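Local coordinates for protein ATP-citrate lyase beta-subunit (Chlorobium limicola, PDB 6HXJ) that probably works with the alpha-subunit to cleave citrate with ATP and coenzyme A, giving acetyl-CoA, oxaloacetate, ADP and phosphate, at residues Ala2-Glu6 with Val207-Asp211; Ala9-Phe13 with Ala203-Met208; Leu12-Ile18 with Leu177-Glu182; Val107-Gly111 with Ala184-Glu188. One frame throughout, in Å; residues are numbered along the deposited sequence.

Overall arrangement
The N terminus starts at the edge of an antiparallel sheet in the ATP-grasp part. Contact 1 pairs strand 3-4 with the end of strand 200-210 and closes a loop of about 200 residues. Helix 6-15 follows. In contact 2 it packs on strand 200-210, so contacts 1 and 2 end on the same stretch and share V207 and M208. In contact 3 the end of this helix meets the end of helix 163-181, nested inside contact 1. Contact 4 pairs strand 104-112 with strand 184-195. It nests inside contacts 1 and 2, but crosses contact 3. Contacts 1 and 4 join strands of one sheet, contact 2 sets a helix on it, and contact 3 joins two helices.

Contact 1 of 4, residues Ala2-Glu6 with Val207-Asp211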
loop_
_atom_site.group_PDB
_atom_site.type_symbol
_atom_site.label_atom_id
_atom_site.label_comp_id
_atom_site.label_asym_id
_atom_site.label_seq_id
_atom_site.Cartn_x
_atom_site.Cartn_y
_atom_site.Cartn_z
ATOM N N ALA A 2 -46.843 -29.506 28.213
ATOM C CA ALA A 2 -46.754 -28.325 29.071
ATOM C C ALA A 2 -48.138 -27.784 29.439
ATOM O O ALA A 2 -48.857 -27.237 28.587
ATOM C CB ALA A 2 -45.902 -27.252 28.405
ATOM N N LYS A 3 -48.514 -27.983 30.721
ATOM C CA LYS A 3 -49.800 -27.538 31.234
ATOM C C LYS A 3 -49.784 -26.054 31.302
ATOM O O LYS A 3 -48.784 -25.471 31.693
ATOM C CB LYS A 3 -50.100 -28.128 32.609
ATOM C CG LYS A 3 -51.564 -27.947 33.006
ATOM C CD LYS A 3 -51.878 -28.671 34.308
ATOM C CE LYS A 3 -53.241 -28.345 34.858
ATOM N NZ LYS A 3 -53.505 -29.088 36.119
ATOM N N ILE A 4 -50.856 -25.438 30.863
ATOM C CA ILE A 4 -50.986 -23.998 30.870
ATOM C C ILE A 4 -52.170 -23.585 31.704
ATOM O O ILE A 4 -53.146 -24.338 31.823
ATOM C CB ILE A 4 -51.046 -23.426 29.443
ATOM C CG1 ILE A 4 -52.322 -23.876 28.707
ATOM C CG2 ILE A 4 -49.775 -23.790 28.679
ATOM C CD1 ILE A 4 -52.618 -23.158 27.467
ATOM N N LEU A 5 -52.096 -22.372 32.251
ATOM C CA LEU A 5 -53.139 -21.814 33.105
ATOM C C LEU A 5 -54.470 -21.580 32.423
ATOM O O LEU A 5 -54.556 -21.484 31.195
ATOM C CB LEU A 5 -52.670 -20.537 33.799
ATOM C CG LEU A 5 -51.632 -20.753 34.916
ATOM C CD1 LEU A 5 -51.063 -19.461 35.409
ATOM C CD2 LEU A 5 -52.203 -21.521 36.096
ATOM N N GLU A 6 -55.514 -21.489 33.257
ATOM C CA GLU A 6 -56.896 -21.280 32.835
ATOM C C GLU A 6 -57.024 -20.091 31.901
ATOM O O GLU A 6 -57.575 -20.253 30.821
ATOM C CB GLU A 6 -57.815 -21.087 34.033
ATOM C CG GLU A 6 -58.034 -22.334 34.859
ATOM C CD GLU A 6 -58.932 -22.096 36.057
ATOM O OE1 GLU A 6 -60.065 -21.597 35.861
ATOM O OE2 GLU A 6 -58.516 -22.430 37.192
ATOM N N VAL A 207 -58.802 -27.425 30.642
ATOM C CA VAL A 207 -57.512 -28.084 30.919
ATOM C C VAL A 207 -56.723 -28.216 29.594
ATOM O O VAL A 207 -56.992 -29.119 28.813
ATOM C CB VAL A 207 -57.681 -29.453 31.639
ATOM C CG1 VAL A 207 -56.334 -29.997 32.096
ATOM C CG2 VAL A 207 -58.633 -29.353 32.827
ATOM N N MET A 208 -55.743 -27.346 29.345
ATOM C CA MET A 208 -54.997 -27.388 28.089
ATOM C C MET A 208 -53.511 -27.657 28.252
ATOM O O MET A 208 -52.819 -26.944 28.972
ATOM C CB MET A 208 -55.204 -26.081 27.318
ATOM C CG MET A 208 -54.808 -26.141 25.909
ATOM S SD MET A 208 -55.354 -24.595 25.192
ATOM C CE MET A 208 -54.933 -24.876 23.420
ATOM N N ASN A 209 -53.005 -28.635 27.504
ATOM C CA ASN A 209 -51.564 -28.932 27.427
ATOM C C ASN A 209 -51.062 -28.608 26.028
ATOM O O ASN A 209 -51.623 -29.121 25.054
ATOM C CB ASN A 209 -51.257 -30.383 27.767
ATOM C CG ASN A 209 -51.718 -30.763 29.141
ATOM O OD1 ASN A 209 -51.057 -30.478 30.142
ATOM N ND2 ASN A 209 -52.901 -31.356 29.222
ATOM N N VAL A 210 -50.059 -27.722 25.915
ATOM C CA VAL A 210 -49.512 -27.373 24.595
ATOM C C VAL A 210 -48.069 -27.832 24.481
ATOM O O VAL A 210 -47.379 -27.987 25.482
ATOM C CB VAL A 210 -49.717 -25.897 24.138
ATOM C CG1 VAL A 210 -51.196 -25.605 23.904
ATOM C CG2 VAL A 210 -49.098 -24.895 25.099
ATOM N N ASP A 211 -47.612 -28.085 23.263
ATOM C CA ASP A 211 -46.223 -28.498 23.051
ATOM C C ASP A 211 -45.324 -27.217 23.055
ATOM O O ASP A 211 -45.205 -26.536 22.028
ATOM C CB ASP A 211 -46.118 -29.338 21.766
ATOM C CG ASP A 211 -44.702 -29.617 21.255
ATOM O OD1 ASP A 211 -43.741 -29.573 22.077
ATOM O OD2 ASP A 211 -44.561 -29.933 20.056
#
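The side chain of I4 packs beside those of M208 and V210. I4 CD1 comes to 3.8 Å from M208 SD, and I4 CG2 to 3.8 Å from V210 CG2. These three residues are buried, and M208 also touches A9 and L12 of the helix that follows. The backbones run antiparallel. A2 and V210 bond in both directions: A2 N donates to V210 O at 3.2 Å, and V210 N donates to A2 O at 3.0 Å. A third bond runs from I4 N to M208 O at 3.1 Å. Between them, K3 and N209 form a non-hydrogen-bonded pair, with their CA atoms 4.4 Å apart. N209 CA makes a CA-H...O contact with A2 O at 3.4 Å.

K3 and N209 put their side chains on the face opposite I4 and M208. N209 OD1 sits 3.4 Å from K3 CA, while its ND2 bonds to S186 of the next strand. K3 is fully extended and exposed. The short strand 3-4 thus joins the edge of the ATP-grasp sheet beside strand 200-210, and L5 then takes the N-cap position of helix 6-15. The chemistry is two-sided. Main-chain bonds set the alignment, and apolar side chains pack on the face toward the helix. K3 and N209 bring polar groups to the other face, where the aliphatic part of K3 also nears V207.

Contact 2 of 4, residues Ala9-Phe13 with Ala203-Met208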
loop_
_atom_site.group_PDB
_atom_site.type_symbol
_atom_site.label_atom_id
_atom_site.label_comp_id
_atom_site.label_asym_id
_atom_site.label_seq_id
_atom_site.Cartn_x
_atom_site.Cartn_y
_atom_site.Cartn_z
ATOM N N ALA A 9 -55.415 -20.593 28.326
ATOM C CA ALA A 9 -56.224 -21.574 27.636
ATOM C C ALA A 9 -57.456 -20.886 27.059
ATOM O O ALA A 9 -57.704 -20.977 25.856
ATOM C CB ALA A 9 -56.631 -22.663 28.602
ATOM N N MET A 10 -58.176 -20.130 27.900
ATOM C CA MET A 10 -59.365 -19.389 27.488
ATOM C C MET A 10 -59.060 -18.422 26.364
ATOM O O MET A 10 -59.832 -18.339 25.418
ATOM C CB MET A 10 -59.986 -18.679 28.674
ATOM C CG MET A 10 -60.515 -19.639 29.682
ATOM S SD MET A 10 -61.802 -19.037 30.769
ATOM C CE MET A 10 -61.393 -19.998 32.240
ATOM N N LYS A 11 -57.916 -17.742 26.423
ATOM C CA LYS A 11 -57.508 -16.820 25.374
ATOM C C LYS A 11 -57.461 -17.525 24.014
ATOM O O LYS A 11 -57.953 -16.975 23.029
ATOM C CB LYS A 11 -56.159 -16.174 25.728
ATOM C CG LYS A 11 -55.522 -15.401 24.583
ATOM C CD LYS A 11 -54.474 -14.414 25.054
ATOM C CE LYS A 11 -53.374 -14.260 24.025
ATOM N NZ LYS A 11 -52.746 -12.914 24.091
ATOM N N LEU A 12 -56.900 -18.752 23.975
ATOM C CA LEU A 12 -56.790 -19.548 22.743
ATOM C C LEU A 12 -58.124 -20.052 22.317
ATOM O O LEU A 12 -58.377 -20.186 21.132
ATOM C CB LEU A 12 -55.842 -20.709 22.940
ATOM C CG LEU A 12 -54.492 -20.310 23.505
ATOM C CD1 LEU A 12 -53.473 -21.372 23.228
ATOM C CD2 LEU A 12 -54.019 -18.974 22.922
ATOM N N PHE A 13 -58.985 -20.343 23.275
ATOM C CA PHE A 13 -60.332 -20.764 22.955
ATOM C C PHE A 13 -60.982 -19.620 22.240
ATOM O O PHE A 13 -61.449 -19.797 21.123
ATOM C CB PHE A 13 -61.104 -21.073 24.219
ATOM C CG PHE A 13 -60.775 -22.404 24.808
ATOM C CD1 PHE A 13 -59.829 -23.226 24.216
ATOM C CD2 PHE A 13 -61.417 -22.849 25.949
ATOM C CE1 PHE A 13 -59.518 -24.465 24.768
ATOM C CE2 PHE A 13 -61.122 -24.093 26.490
ATOM C CZ PHE A 13 -60.172 -24.894 25.902
ATOM N N ALA A 203 -67.497 -23.009 27.900
ATOM C CA ALA A 203 -66.489 -23.964 28.353
ATOM C C ALA A 203 -66.146 -23.536 29.764
ATOM O O ALA A 203 -65.485 -22.508 29.944
ATOM C CB ALA A 203 -65.259 -23.881 27.469
ATOM N N LEU A 204 -66.675 -24.248 30.765
ATOM C CA LEU A 204 -66.472 -23.857 32.155
ATOM C C LEU A 204 -65.073 -24.196 32.697
ATOM O O LEU A 204 -64.419 -23.282 33.212
ATOM C CB LEU A 204 -67.588 -24.400 33.050
ATOM C CG LEU A 204 -68.602 -23.384 33.575
ATOM C CD1 LEU A 204 -69.164 -22.487 32.472
ATOM C CD2 LEU A 204 -69.703 -24.076 34.324
ATOM N N ASP A 205 -64.604 -25.474 32.582
ATOM C CA ASP A 205 -63.272 -25.889 33.065
ATOM C C ASP A 205 -62.395 -26.267 31.903
ATOM O O ASP A 205 -62.617 -27.296 31.263
ATOM C CB ASP A 205 -63.335 -27.048 34.084
ATOM C CG ASP A 205 -64.002 -26.727 35.415
ATOM O OD1 ASP A 205 -63.616 -25.711 36.052
ATOM O OD2 ASP A 205 -64.856 -27.532 35.864
ATOM N N ALA A 206 -61.373 -25.446 31.642
ATOM C CA ALA A 206 -60.458 -25.632 30.522
ATOM C C ALA A 206 -59.081 -26.136 30.945
ATOM O O ALA A 206 -58.280 -25.370 31.507
ATOM C CB ALA A 206 -60.323 -24.327 29.753
ATOM N N VAL A 207 -58.802 -27.425 30.642
ATOM C CA VAL A 207 -57.512 -28.084 30.919
ATOM C C VAL A 207 -56.723 -28.216 29.594
ATOM O O VAL A 207 -56.992 -29.119 28.813
ATOM C CB VAL A 207 -57.681 -29.453 31.639
ATOM C CG1 VAL A 207 -56.334 -29.997 32.096
ATOM C CG2 VAL A 207 -58.633 -29.353 32.827
ATOM N N MET A 208 -55.743 -27.346 29.345
ATOM C CA MET A 208 -54.997 -27.388 28.089
ATOM C C MET A 208 -53.511 -27.657 28.252
ATOM O O MET A 208 -52.819 -26.944 28.972
ATOM C CB MET A 208 -55.204 -26.081 27.318
ATOM C CG MET A 208 -54.808 -26.141 25.909
ATOM S SD MET A 208 -55.354 -24.595 25.192
ATOM C CE MET A 208 -54.933 -24.876 23.420
#
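This is a buried helix-on-sheet contact in the ATP-grasp region. Helix 6-15 lies across the face of strand 200-210. The axes of segments 9-13 and 206-208 pass 9.2 Å apart at 94°, so the helix runs nearly at right angles to the strand. A9, L12 and F13 point toward the strand, and A203, A206 and M208 point back at them.

A9 allows the closest backbone approach: its CA is 6.0 Å from the CA of M208. Its CB packs 3.9 Å from M208 CB and 4.2 Å from A206 CB. One turn on, F13 reaches back toward the start of the strand. F13 CE2 is 3.4 Å from A206 CB and 4.3 Å from A203 CB. M208 is extended, with all three chi angles t, and runs in under the helix. Its SD lies 5.2 Å from the centroid of the F13 ring, an oblique Met-aromatic contact, and its CE lies 3.8 Å from L12 CD1. F13 also touches I187 and I189 on the neighbouring strand 184-195.

No hydrogen bond crosses between the two segments. The alanines A9 and A206 meet at close range, while F13 and M208 fill in around them. The contact is therefore held by apolar and sulfur-aromatic packing.

Contact 3 of 4, residues Leu12-Ile18 with Leu177-Glu182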
loop_
_atom_site.group_PDB
_atom_site.type_symbol
_atom_site.label_atom_id
_atom_site.label_comp_id
_atom_site.label_asym_id
_atom_site.label_seq_id
_atom_site.Cartn_x
_atom_site.Cartn_y
_atom_site.Cartn_z
ATOM N N LEU A 12 -56.900 -18.752 23.975
ATOM C CA LEU A 12 -56.790 -19.548 22.743
ATOM C C LEU A 12 -58.124 -20.052 22.317
ATOM O O LEU A 12 -58.377 -20.186 21.132
ATOM C CB LEU A 12 -55.842 -20.709 22.940
ATOM C CG LEU A 12 -54.492 -20.310 23.505
ATOM C CD1 LEU A 12 -53.473 -21.372 23.228
ATOM C CD2 LEU A 12 -54.019 -18.974 22.922
ATOM N N PHE A 13 -58.985 -20.343 23.275
ATOM C CA PHE A 13 -60.332 -20.764 22.955
ATOM C C PHE A 13 -60.982 -19.620 22.240
ATOM O O PHE A 13 -61.449 -19.797 21.123
ATOM C CB PHE A 13 -61.104 -21.073 24.219
ATOM C CG PHE A 13 -60.775 -22.404 24.808
ATOM C CD1 PHE A 13 -59.829 -23.226 24.216
ATOM C CD2 PHE A 13 -61.417 -22.849 25.949
ATOM C CE1 PHE A 13 -59.518 -24.465 24.768
ATOM C CE2 PHE A 13 -61.122 -24.093 26.490
ATOM C CZ PHE A 13 -60.172 -24.894 25.902
ATOM N N ASN A 14 -60.938 -18.431 22.857
ATOM C CA ASN A 14 -61.456 -17.187 22.326
ATOM C C ASN A 14 -60.979 -16.979 20.907
ATOM O O ASN A 14 -61.787 -16.760 20.013
ATOM C CB ASN A 14 -60.967 -16.062 23.195
ATOM C CG ASN A 14 -62.031 -15.133 23.606
ATOM O OD1 ASN A 14 -63.102 -15.527 24.065
ATOM N ND2 ASN A 14 -61.807 -13.870 23.300
ATOM N N LYS A 15 -59.670 -17.103 20.696
ATOM C CA LYS A 15 -59.036 -16.971 19.394
ATOM C C LYS A 15 -59.705 -17.856 18.322
ATOM O O LYS A 15 -59.967 -17.388 17.219
ATOM C CB LYS A 15 -57.546 -17.305 19.537
ATOM C CG LYS A 15 -56.802 -17.402 18.235
ATOM C CD LYS A 15 -55.322 -17.254 18.463
ATOM C CE LYS A 15 -54.567 -17.959 17.380
ATOM N NZ LYS A 15 -53.098 -17.866 17.583
ATOM N N TRP A 16 -59.986 -19.118 18.651
ATOM C CA TRP A 16 -60.589 -20.041 17.690
ATOM C C TRP A 16 -62.108 -20.104 17.835
ATOM O O TRP A 16 -62.735 -21.065 17.385
ATOM C CB TRP A 16 -59.907 -21.427 17.771
ATOM C CG TRP A 16 -58.472 -21.345 17.368
ATOM C CD1 TRP A 16 -57.409 -21.074 18.176
ATOM C CD2 TRP A 16 -57.974 -21.314 16.023
ATOM N NE1 TRP A 16 -56.261 -20.955 17.424
ATOM C CE2 TRP A 16 -56.586 -21.066 16.096
ATOM C CE3 TRP A 16 -58.571 -21.460 14.760
ATOM C CZ2 TRP A 16 -55.795 -20.948 14.954
ATOM C CZ3 TRP A 16 -57.788 -21.341 13.635
ATOM C CH2 TRP A 16 -56.418 -21.091 13.735
ATOM N N GLY A 17 -62.682 -19.057 18.416
ATOM C CA GLY A 17 -64.116 -18.942 18.612
ATOM C C GLY A 17 -64.722 -20.117 19.354
ATOM O O GLY A 17 -65.513 -20.872 18.782
ATOM N N ILE A 18 -64.337 -20.291 20.626
ATOM C CA ILE A 18 -64.857 -21.360 21.472
ATOM C C ILE A 18 -65.605 -20.694 22.624
ATOM O O ILE A 18 -65.041 -19.816 23.294
ATOM C CB ILE A 18 -63.750 -22.324 21.946
ATOM C CG1 ILE A 18 -63.098 -23.036 20.750
ATOM C CG2 ILE A 18 -64.282 -23.314 22.999
ATOM C CD1 ILE A 18 -61.822 -23.770 21.071
ATOM N N LEU A 177 -59.717 -27.261 15.332
ATOM C CA LEU A 177 -58.914 -26.231 14.676
ATOM C C LEU A 177 -57.912 -25.681 15.686
ATOM O O LEU A 177 -56.739 -25.531 15.359
ATOM C CB LEU A 177 -59.799 -25.096 14.113
ATOM C CG LEU A 177 -60.286 -25.323 12.730
ATOM C CD1 LEU A 177 -61.265 -24.239 12.303
ATOM C CD2 LEU A 177 -59.121 -25.493 11.787
ATOM N N CYS A 178 -58.376 -25.432 16.925
ATOM C CA CYS A 178 -57.586 -24.919 18.022
ATOM C C CYS A 178 -56.488 -25.895 18.319
ATOM O O CYS A 178 -55.357 -25.467 18.463
ATOM C CB CYS A 178 -58.451 -24.649 19.255
ATOM S SG CYS A 178 -57.545 -24.043 20.718
ATOM N N PHE A 179 -56.779 -27.194 18.341
ATOM C CA PHE A 179 -55.794 -28.227 18.637
ATOM C C PHE A 179 -54.749 -28.280 17.547
ATOM O O PHE A 179 -53.546 -28.230 17.838
ATOM C CB PHE A 179 -56.478 -29.588 18.819
ATOM C CG PHE A 179 -55.564 -30.699 19.275
ATOM C CD1 PHE A 179 -54.773 -31.390 18.366
ATOM C CD2 PHE A 179 -55.548 -31.106 20.598
ATOM C CE1 PHE A 179 -53.955 -32.444 18.782
ATOM C CE2 PHE A 179 -54.751 -32.175 21.009
ATOM C CZ PHE A 179 -53.948 -32.831 20.100
ATOM N N ASP A 180 -55.209 -28.363 16.295
ATOM C CA ASP A 180 -54.340 -28.436 15.129
ATOM C C ASP A 180 -53.374 -27.237 15.082
ATOM O O ASP A 180 -52.149 -27.414 15.050
ATOM C CB ASP A 180 -55.201 -28.514 13.848
ATOM C CG ASP A 180 -54.611 -29.311 12.691
ATOM O OD1 ASP A 180 -54.648 -28.808 11.541
ATOM O OD2 ASP A 180 -54.244 -30.490 12.904
ATOM N N ASN A 181 -53.943 -26.034 15.187
ATOM C CA ASN A 181 -53.239 -24.768 15.066
ATOM C C ASN A 181 -52.439 -24.303 16.289
ATOM O O ASN A 181 -51.532 -23.480 16.148
ATOM C CB ASN A 181 -54.209 -23.716 14.643
ATOM C CG ASN A 181 -54.520 -23.865 13.162
ATOM O OD1 ASN A 181 -53.785 -23.373 12.301
ATOM N ND2 ASN A 181 -55.577 -24.596 12.813
ATOM N N GLU A 182 -52.764 -24.791 17.479
ATOM C CA GLU A 182 -52.026 -24.349 18.653
ATOM C C GLU A 182 -50.961 -25.340 19.129
ATOM O O GLU A 182 -50.443 -25.179 20.235
ATOM C CB GLU A 182 -52.967 -23.961 19.827
ATOM C CG GLU A 182 -53.814 -22.715 19.615
ATOM C CD GLU A 182 -53.113 -21.429 19.222
ATOM O OE1 GLU A 182 -52.044 -21.109 19.792
ATOM O OE2 GLU A 182 -53.659 -20.722 18.348
#
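Two helix ends meet here, in the ATP-grasp part. Helix 6-15 closes in a Schellman motif: I18 N bonds to F13 O and G17 N to N14 O, with G17 as the C-prime residue. W16, C178 and E182 bury the most surface.

The indole of W16 lies against the end of helix 163-181. C178 CA sits over its five-membered ring, 3.9 Å from the centroid, in a CH-pi contact. W16 CE3 packs 3.9 Å from L177 CB, and W16 CZ2 comes to 3.2 Å from N181 CB. C178 CB is 3.9 Å from I18 CD1, and C178 SG lies at the edge of the F13 ring, 4.3 Å from F13 CD1. F13 and C178 also touch strand 200-210.

E182 supplies the polar part. Its OE1 bonds to W221. K15 NZ forms a salt bridge to E182 OE2 at 3.0 Å, weak as a hydrogen bond, and also pairs with D220. W16 NE1 donates to the same E182 OE2 at 2.8 Å, almost in line at 174°.

Contact 4 of 4, residues Val107-Gly111 with Ala184-Glu188; sequences VSIIG and AQSIE
Segment 107-111 and residues 186-188 are extended and antiparallel; their axes approach to 4.7 Å, at 166°. I109-I187 is a hydrogen-bonded pair (CA-CA 5.4 Å); S108-E188 (CA-CA 4.2 Å) and I110-S186 (CA-CA 4.3 Å) are non-hydrogen-bonded.

Main-chain hydrogen bonds run from I109 N to I187 O (2.9 Å), I187 N to I109 O (3.0 Å) and G111 N to Q185 O (2.8 Å). CA-H...O contacts of 3.1 Å join S108 CA to I187 O and S186 CA to I109 O.

The chain turns a corner at Q185 (phi/psi -98/-34). Q185 and S186 both face N209 on the next strand, a classic beta bulge in the ATP-grasp sheet.

I109 (chi1 t) and I187 (chi1 m) pack on one face, with I109 CG2 3.9 Å from I187 CB, under helix 163-181.

On the other face, where S108, I110 and S186 have chi1 p, S108 CB meets E188 CG, and I110 CG2 meets S186 CB, both at 3.8 Å. S186 OG bonds to N209, and S108 OG to Y106.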
loop_
_atom_site.group_PDB
_atom_site.type_symbol
_atom_site.label_atom_id
_atom_site.label_comp_id
_atom_site.label_asym_id
_atom_site.label_seq_id
_atom_site.Cartn_x
_atom_site.Cartn_y
_atom_site.Cartn_z
ATOM N N VAL A 107 -66.056 -32.759 26.598
ATOM C CA VAL A 107 -65.307 -32.684 25.340
ATOM C C VAL A 107 -63.834 -32.732 25.693
ATOM O O VAL A 107 -63.395 -32.031 26.591
ATOM C CB VAL A 107 -65.564 -31.436 24.444
ATOM C CG1 VAL A 107 -64.629 -31.442 23.242
ATOM C CG2 VAL A 107 -67.015 -31.309 24.004
ATOM N N SER A 108 -63.072 -33.540 24.983
ATOM C CA SER A 108 -61.632 -33.608 25.119
ATOM C C SER A 108 -61.059 -34.113 23.832
ATOM O O SER A 108 -61.629 -35.002 23.193
ATOM C CB SER A 108 -61.197 -34.503 26.275
ATOM O OG SER A 108 -61.404 -35.877 25.993
ATOM N N ILE A 109 -59.925 -33.537 23.452
ATOM C CA ILE A 109 -59.131 -33.915 22.285
ATOM C C ILE A 109 -57.699 -34.214 22.781
ATOM O O ILE A 109 -57.052 -33.337 23.346
ATOM C CB ILE A 109 -59.263 -32.899 21.112
ATOM C CG1 ILE A 109 -58.414 -33.307 19.922
ATOM C CG2 ILE A 109 -59.007 -31.447 21.511
ATOM C CD1 ILE A 109 -59.067 -33.063 18.586
ATOM N N ILE A 110 -57.315 -35.493 22.729
ATOM C CA ILE A 110 -56.044 -35.990 23.255
ATOM C C ILE A 110 -55.228 -36.536 22.113
ATOM O O ILE A 110 -55.699 -37.432 21.401
ATOM C CB ILE A 110 -56.254 -37.004 24.421
ATOM C CG1 ILE A 110 -57.153 -38.198 23.958
ATOM C CG2 ILE A 110 -56.863 -36.280 25.622
ATOM C CD1 ILE A 110 -57.888 -39.083 25.003
ATOM N N GLY A 111 -54.045 -35.954 21.895
ATOM C CA GLY A 111 -53.166 -36.342 20.804
ATOM C C GLY A 111 -52.585 -37.730 20.964
ATOM O O GLY A 111 -52.462 -38.227 22.088
ATOM N N ALA A 184 -51.279 -28.273 20.389
ATOM C CA ALA A 184 -51.686 -28.843 21.673
ATOM C C ALA A 184 -51.329 -30.294 21.763
ATOM O O ALA A 184 -51.220 -30.955 20.744
ATOM C CB ALA A 184 -53.183 -28.665 21.895
ATOM N N GLN A 185 -51.170 -30.805 22.975
ATOM C CA GLN A 185 -50.962 -32.215 23.269
ATOM C C GLN A 185 -52.338 -32.769 23.658
ATOM O O GLN A 185 -52.700 -33.894 23.317
ATOM C CB GLN A 185 -49.948 -32.381 24.396
ATOM C CG GLN A 185 -48.548 -31.980 23.936
ATOM C CD GLN A 185 -47.552 -31.714 25.044
ATOM O OE1 GLN A 185 -47.886 -31.387 26.188
ATOM N NE2 GLN A 185 -46.284 -31.789 24.694
ATOM N N SER A 186 -53.137 -31.935 24.317
ATOM C CA SER A 186 -54.479 -32.256 24.785
ATOM C C SER A 186 -55.226 -31.007 25.278
ATOM O O SER A 186 -54.608 -30.053 25.759
ATOM C CB SER A 186 -54.444 -33.308 25.897
ATOM O OG SER A 186 -53.734 -32.850 27.034
ATOM N N ILE A 187 -56.569 -31.038 25.159
ATOM C CA ILE A 187 -57.521 -30.006 25.597
ATOM C C ILE A 187 -58.722 -30.742 26.195
ATOM O O ILE A 187 -59.315 -31.561 25.497
ATOM C CB ILE A 187 -57.963 -29.104 24.410
ATOM C CG1 ILE A 187 -56.757 -28.429 23.683
ATOM C CG2 ILE A 187 -59.012 -28.078 24.878
ATOM C CD1 ILE A 187 -57.013 -27.913 22.258
ATOM N N GLU A 188 -59.071 -30.458 27.462
ATOM C CA GLU A 188 -60.158 -31.115 28.171
ATOM C C GLU A 188 -61.119 -30.068 28.718
ATOM O O GLU A 188 -60.709 -29.181 29.467
ATOM C CB GLU A 188 -59.619 -32.035 29.285
ATOM C CG GLU A 188 -60.629 -33.075 29.742
ATOM C CD GLU A 188 -60.803 -33.261 31.238
ATOM O OE1 GLU A 188 -61.004 -32.250 31.952
ATOM O OE2 GLU A 188 -60.799 -34.429 31.689
#